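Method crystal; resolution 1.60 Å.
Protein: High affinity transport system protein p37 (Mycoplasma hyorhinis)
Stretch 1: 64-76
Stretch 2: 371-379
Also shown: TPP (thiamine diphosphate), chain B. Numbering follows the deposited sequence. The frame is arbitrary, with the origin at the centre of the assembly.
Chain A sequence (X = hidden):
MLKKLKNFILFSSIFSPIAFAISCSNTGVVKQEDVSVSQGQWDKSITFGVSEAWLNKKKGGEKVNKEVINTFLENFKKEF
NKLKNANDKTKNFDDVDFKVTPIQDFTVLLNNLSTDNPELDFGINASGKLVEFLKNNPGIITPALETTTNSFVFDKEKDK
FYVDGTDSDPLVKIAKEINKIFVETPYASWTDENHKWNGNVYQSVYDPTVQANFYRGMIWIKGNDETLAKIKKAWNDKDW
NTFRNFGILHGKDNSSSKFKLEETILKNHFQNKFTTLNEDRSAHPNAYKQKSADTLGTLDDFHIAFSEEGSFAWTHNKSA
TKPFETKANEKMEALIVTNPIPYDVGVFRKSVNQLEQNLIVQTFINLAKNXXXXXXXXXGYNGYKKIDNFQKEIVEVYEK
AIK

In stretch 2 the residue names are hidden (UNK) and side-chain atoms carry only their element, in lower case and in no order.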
# COMPACT_ATOMS: atom_id res chain seq x y z
N VAL A 64 3.71 10.53 -19.99
CA VAL A 64 5.01 10.18 -19.44
C VAL A 64 5.08 8.69 -19.10
O VAL A 64 6.09 8.02 -19.34
CB VAL A 64 5.44 11.00 -18.19
CG1 VAL A 64 6.35 12.14 -18.67
CG2 VAL A 64 4.31 11.57 -17.34
N ASN A 65 4.00 8.19 -18.53
CA ASN A 65 4.01 6.82 -18.00
C ASN A 65 4.03 5.79 -19.11
O ASN A 65 4.52 4.68 -18.91
CB ASN A 65 2.79 6.65 -17.08
CG ASN A 65 3.03 7.41 -15.77
OD1 ASN A 65 4.19 7.60 -15.41
ND2 ASN A 65 1.95 7.78 -15.11
N LYS A 66 3.50 6.18 -20.26
CA LYS A 66 3.58 5.36 -21.46
C LYS A 66 5.03 5.02 -21.78
O LYS A 66 5.41 3.88 -22.08
CB LYS A 66 2.96 6.08 -22.65
CG LYS A 66 3.82 6.02 -23.90
CD LYS A 66 3.49 7.06 -24.96
CE LYS A 66 3.86 6.57 -26.35
NZ LYS A 66 3.23 5.27 -26.69
N GLU A 67 5.87 6.06 -21.72
CA GLU A 67 7.29 5.91 -22.00
C GLU A 67 8.01 5.05 -20.98
O GLU A 67 8.89 4.25 -21.31
CB GLU A 67 7.93 7.31 -22.04
CG GLU A 67 9.45 7.19 -21.99
CD GLU A 67 10.06 7.57 -23.33
OE1 GLU A 67 10.42 8.76 -23.46
OE2 GLU A 67 10.16 6.70 -24.21
N VAL A 68 7.65 5.21 -19.71
CA VAL A 68 8.23 4.43 -18.62
C VAL A 68 7.86 2.95 -18.83
O VAL A 68 8.71 2.08 -18.70
CB VAL A 68 7.74 4.87 -17.24
CG1 VAL A 68 8.05 3.84 -16.16
CG2 VAL A 68 8.36 6.19 -16.83
N ILE A 69 6.59 2.73 -19.16
CA ILE A 69 6.13 1.34 -19.26
C ILE A 69 6.75 0.63 -20.46
O ILE A 69 7.08 -0.55 -20.35
CB ILE A 69 4.60 1.21 -19.31
CG1 ILE A 69 4.08 -0.15 -18.86
CG2 ILE A 69 4.05 1.55 -20.69
CD1 ILE A 69 4.48 -0.58 -17.46
N ASN A 70 6.92 1.36 -21.55
CA ASN A 70 7.58 0.77 -22.72
C ASN A 70 9.02 0.41 -22.45
O ASN A 70 9.54 -0.64 -22.86
CB ASN A 70 7.43 1.72 -23.93
CG ASN A 70 5.98 1.67 -24.39
OD1 ASN A 70 5.30 0.67 -24.16
ND2 ASN A 70 5.53 2.73 -25.05
N THR A 71 9.79 1.24 -21.74
CA THR A 71 11.14 0.87 -21.38
C THR A 71 11.16 -0.36 -20.50
O THR A 71 11.95 -1.29 -20.61
CB THR A 71 11.84 2.00 -20.59
OG1 THR A 71 12.00 3.12 -21.47
CG2 THR A 71 13.21 1.55 -20.12
N PHE A 72 10.22 -0.33 -19.53
CA PHE A 72 10.12 -1.48 -18.64
C PHE A 72 9.83 -2.76 -19.45
O PHE A 72 10.49 -3.76 -19.18
CB PHE A 72 9.03 -1.26 -17.60
CG PHE A 72 8.62 -2.48 -16.79
CD1 PHE A 72 9.38 -2.88 -15.72
CD2 PHE A 72 7.47 -3.18 -17.12
CE1 PHE A 72 9.01 -3.98 -14.96
CE2 PHE A 72 7.09 -4.29 -16.36
CZ PHE A 72 7.88 -4.68 -15.31
N LEU A 73 8.87 -2.68 -20.35
CA LEU A 73 8.50 -3.91 -21.09
C LEU A 73 9.61 -4.46 -21.96
O LEU A 73 9.76 -5.68 -22.11
CB LEU A 73 7.27 -3.61 -21.96
CG LEU A 73 5.97 -3.46 -21.17
CD1 LEU A 73 4.92 -2.86 -22.09
CD2 LEU A 73 5.54 -4.77 -20.54
N GLU A 74 10.38 -3.55 -22.54
CA GLU A 74 11.53 -3.94 -23.35
C GLU A 74 12.58 -4.58 -22.47
O GLU A 74 13.08 -5.66 -22.78
CB GLU A 74 12.11 -2.76 -24.13
CG GLU A 74 13.39 -3.09 -24.86
CD GLU A 74 13.20 -3.92 -26.12
OE1 GLU A 74 12.06 -4.12 -26.57
OE2 GLU A 74 14.23 -4.38 -26.66
N ASN A 75 12.93 -3.97 -21.32
CA ASN A 75 13.89 -4.59 -20.44
C ASN A 75 13.42 -5.95 -19.94
O ASN A 75 14.22 -6.88 -19.77
CB ASN A 75 14.10 -3.67 -19.23
CG ASN A 75 14.90 -2.43 -19.58
OD1 ASN A 75 15.45 -2.30 -20.66
ND2 ASN A 75 14.99 -1.48 -18.64
N PHE A 76 12.13 -6.06 -19.69
CA PHE A 76 11.54 -7.29 -19.19
C PHE A 76 11.64 -8.42 -20.22
O PHE A 76 12.07 -9.52 -19.93
CB PHE A 76 10.05 -7.09 -18.83
CG PHE A 76 9.57 -8.08 -17.79
CD1 PHE A 76 9.23 -9.37 -18.12
CD2 PHE A 76 9.46 -7.70 -16.46
CE1 PHE A 76 8.84 -10.29 -17.19
CE2 PHE A 76 9.09 -8.62 -15.52
CZ PHE A 76 8.77 -9.92 -15.86
N UNK A 371 18.96 -2.80 -11.54
CA UNK A 371 18.42 -1.46 -11.62
C UNK A 371 17.84 -1.12 -12.98
O UNK A 371 18.00 -0.03 -13.52
c UNK A 371 19.50 -1.10 -7.42
c UNK A 371 19.43 -1.44 -8.91
c UNK A 371 19.50 -0.44 -11.25
c UNK A 371 19.63 -0.20 -9.76
n UNK A 371 18.40 -0.17 -7.03
N UNK A 372 17.11 -2.08 -13.54
CA UNK A 372 16.46 -1.91 -14.83
C UNK A 372 14.96 -1.81 -14.65
O UNK A 372 14.21 -1.74 -15.62
n UNK A 372 19.79 -4.86 -17.05
c UNK A 372 18.52 -4.53 -16.89
c UNK A 372 18.25 -3.28 -16.06
c UNK A 372 16.78 -3.09 -15.76
o UNK A 372 17.59 -5.18 -17.36
N UNK A 373 14.48 -1.80 -13.40
CA UNK A 373 13.04 -1.70 -13.23
C UNK A 373 12.62 -0.24 -13.17
O UNK A 373 12.78 0.40 -12.13
c UNK A 373 11.11 -2.36 -11.73
o UNK A 373 10.64 -2.80 -10.66
c UNK A 373 12.61 -2.40 -11.94
o UNK A 373 10.38 -1.87 -12.60
N UNK A 374 12.09 0.25 -14.29
CA UNK A 374 11.67 1.63 -14.38
C UNK A 374 10.25 1.81 -13.90
O UNK A 374 9.77 2.93 -13.78
c UNK A 374 11.76 2.14 -15.84
o UNK A 374 11.22 1.16 -16.72
c UNK A 374 13.20 2.34 -16.25
N UNK A 375 9.54 0.72 -13.64
CA UNK A 375 8.13 0.81 -13.30
C UNK A 375 7.85 0.67 -11.80
O UNK A 375 7.20 1.55 -11.22
c UNK A 375 3.62 0.48 -13.54
c UNK A 375 7.33 -0.27 -14.04
c UNK A 375 4.07 -1.74 -12.81
c UNK A 375 5.88 -0.40 -13.68
c UNK A 375 3.18 -0.71 -13.01
c UNK A 375 5.41 -1.60 -13.14
c UNK A 375 4.95 0.61 -13.87
o UNK A 375 1.86 -0.86 -12.67
N UNK A 376 8.31 -0.41 -11.22
CA UNK A 376 8.04 -0.74 -9.82
C UNK A 376 8.25 0.40 -8.85
O UNK A 376 7.36 0.64 -8.02
N UNK A 377 9.40 1.05 -8.89
CA UNK A 377 9.68 2.08 -7.86
C UNK A 377 8.69 3.22 -7.92
O UNK A 377 8.49 3.92 -6.90
c UNK A 377 11.68 1.34 -8.89
c UNK A 377 10.56 0.92 -9.79
c UNK A 377 11.10 2.51 -8.16
N UNK A 378 7.98 3.44 -9.02
CA UNK A 378 6.97 4.49 -9.10
C UNK A 378 5.72 4.17 -8.28
O UNK A 378 4.91 5.04 -7.95
c UNK A 378 7.70 5.36 -11.41
c UNK A 378 7.23 5.54 -12.84
c UNK A 378 8.17 6.70 -10.85
c UNK A 378 6.57 4.78 -10.56
N UNK A 379 5.58 2.90 -7.95
CA UNK A 379 4.49 2.38 -7.17
C UNK A 379 4.92 2.01 -5.76
O UNK A 379 4.12 1.55 -4.94
c UNK A 379 3.89 1.14 -7.86
c UNK A 379 3.50 2.14 -10.15
c UNK A 379 2.30 0.07 -9.44
c UNK A 379 2.88 1.40 -8.98
N1' TPP B . 5.19 4.69 -2.61
C2' TPP B . 5.01 5.32 -3.80
CM2 TPP B . 6.24 5.91 -4.51
N3' TPP B . 3.79 5.42 -4.35
C4' TPP B . 2.74 4.79 -3.75
N4' TPP B . 1.55 4.83 -4.36
C5' TPP B . 2.89 4.19 -2.50
C6' TPP B . 4.16 4.16 -1.95
C7' TPP B . 1.75 3.54 -1.69
N3 TPP B . 1.50 2.11 -1.97
C2 TPP B . 1.70 1.51 -3.14
S1 TPP B . 1.30 -0.19 -3.00
C5 TPP B . 0.84 -0.01 -1.33
C4 TPP B . 0.92 1.33 -1.01
CM4 TPP B . 0.79 1.83 0.45
C6 TPP B . 0.26 -1.14 -0.47
C7 TPP B . -1.20 -1.41 -0.85
O7 TPP B . -1.99 -0.24 -0.54
PA TPP B . -3.38 0.12 -1.21
O1A TPP B . -3.71 1.53 -0.88
O2A TPP B . -3.35 -0.20 -2.68
O3A TPP B . -4.45 -0.89 -0.65
PB TPP B . -5.32 -0.72 0.69
O1B TPP B . -4.41 -0.69 1.89
O2B TPP B . -6.25 -2.00 0.69
O3B TPP B . -6.26 0.55 0.57
O HOH W 1 16.97 -6.45 -19.68

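Position 371 carries four carbons in an unbranched row ending in a nitrogen. The chain is out of reach of stretch 1 and touches nothing there; its composition alone identifies Lys371.

Position 372 has three carbons, the third bearing one oxygen and one nitrogen. Its CA-to-CB bond points toward the helix, and its CB lies 3.8 Å from Asn75 ND2. The terminal amide makes this Gln372. The stronger link is through the backbone: Asn75 ND2 donates to Gln372 O at 3.1 Å with an N-H...acceptor angle of 161°. One water adds a bridge, donating to Asn75 O at 2.8 Å and to Gln372 OE1 at 2.7 Å.

Position 373 shows two carbons, the second carrying two oxygens, one of which lies 3.4 Å from Phe72 CD1, oblique to that ring. The bare count fits a carboxylate, and the surroundings agree: the same oxygen accepts from the backbone N of 375 and from the backbone N of 376, both at 2.9 Å. The residue is Asp373, and the accepting atom is OD1. Although CA-to-CB points away from the helix, the end of the side chain comes nearer.

Position 374 has one carbon bearing an oxygen and a carbon; the oxygen lies 3.3 Å from Val68 O, and the branch carbon packs 3.9 Å from Thr71 CG2. This beta-branched pattern is Thr374. Its OG1 donates a weak hydrogen bond to Val68 O. That carbonyl also accepts from Phe72 N at 3.0 Å within the helix, so the hydroxyl joins an acceptor already in use.

Position 375 presents one carbon followed by a six-carbon ring with an oxygen attached; a ring carbon lies 3.8 Å from Ile69 CD1. Hence Tyr375. Ile69 CD1 sits over one face of this ring, 4.1 Å from the ring centroid and 23° off the normal. Tyr375 CB in turn lies over a face of Phe72, 4.0 Å from that ring's centroid. The two rings themselves meet obliquely, with planes at 49° and centroids 5.5 Å apart.

Position 376 has no side-chain atoms and is Gly376. An ideal CB here would fall 2.3 Å from Asp373 OD2, too close for nonbonded atoms.

Position 377 has three carbons closing a ring onto the backbone N, which defines Pro377; it does not reach stretch 1.

Position 378 has four carbons forked at the second, and a terminal carbon packs 3.8 Å from Val68 CG1. This is Leu378, and the packing atom is CD1.

Position 379 repeats the forked four-carbon pattern, giving Leu379. It makes no contact with the helix, but Leu379 O lies 3.0 Å from C2 of thiamine diphosphate.

The contact buries 464 Å², both sides summed, and combines polar and apolar parts. Asn75 secures Gln372 through a well-aligned bond, while the weak Thr374 bond adds a second polar link at Val68 O. Alongside these links, Val68, Ile69 and Phe72 supply apolar surface for Tyr375 and Leu378. Asp373 supports the arrangement from within the loop, its OD1 holding the backbone N atoms of Tyr375 and Gly376.

Stretch 2 (371-379) KQDTYGPLL
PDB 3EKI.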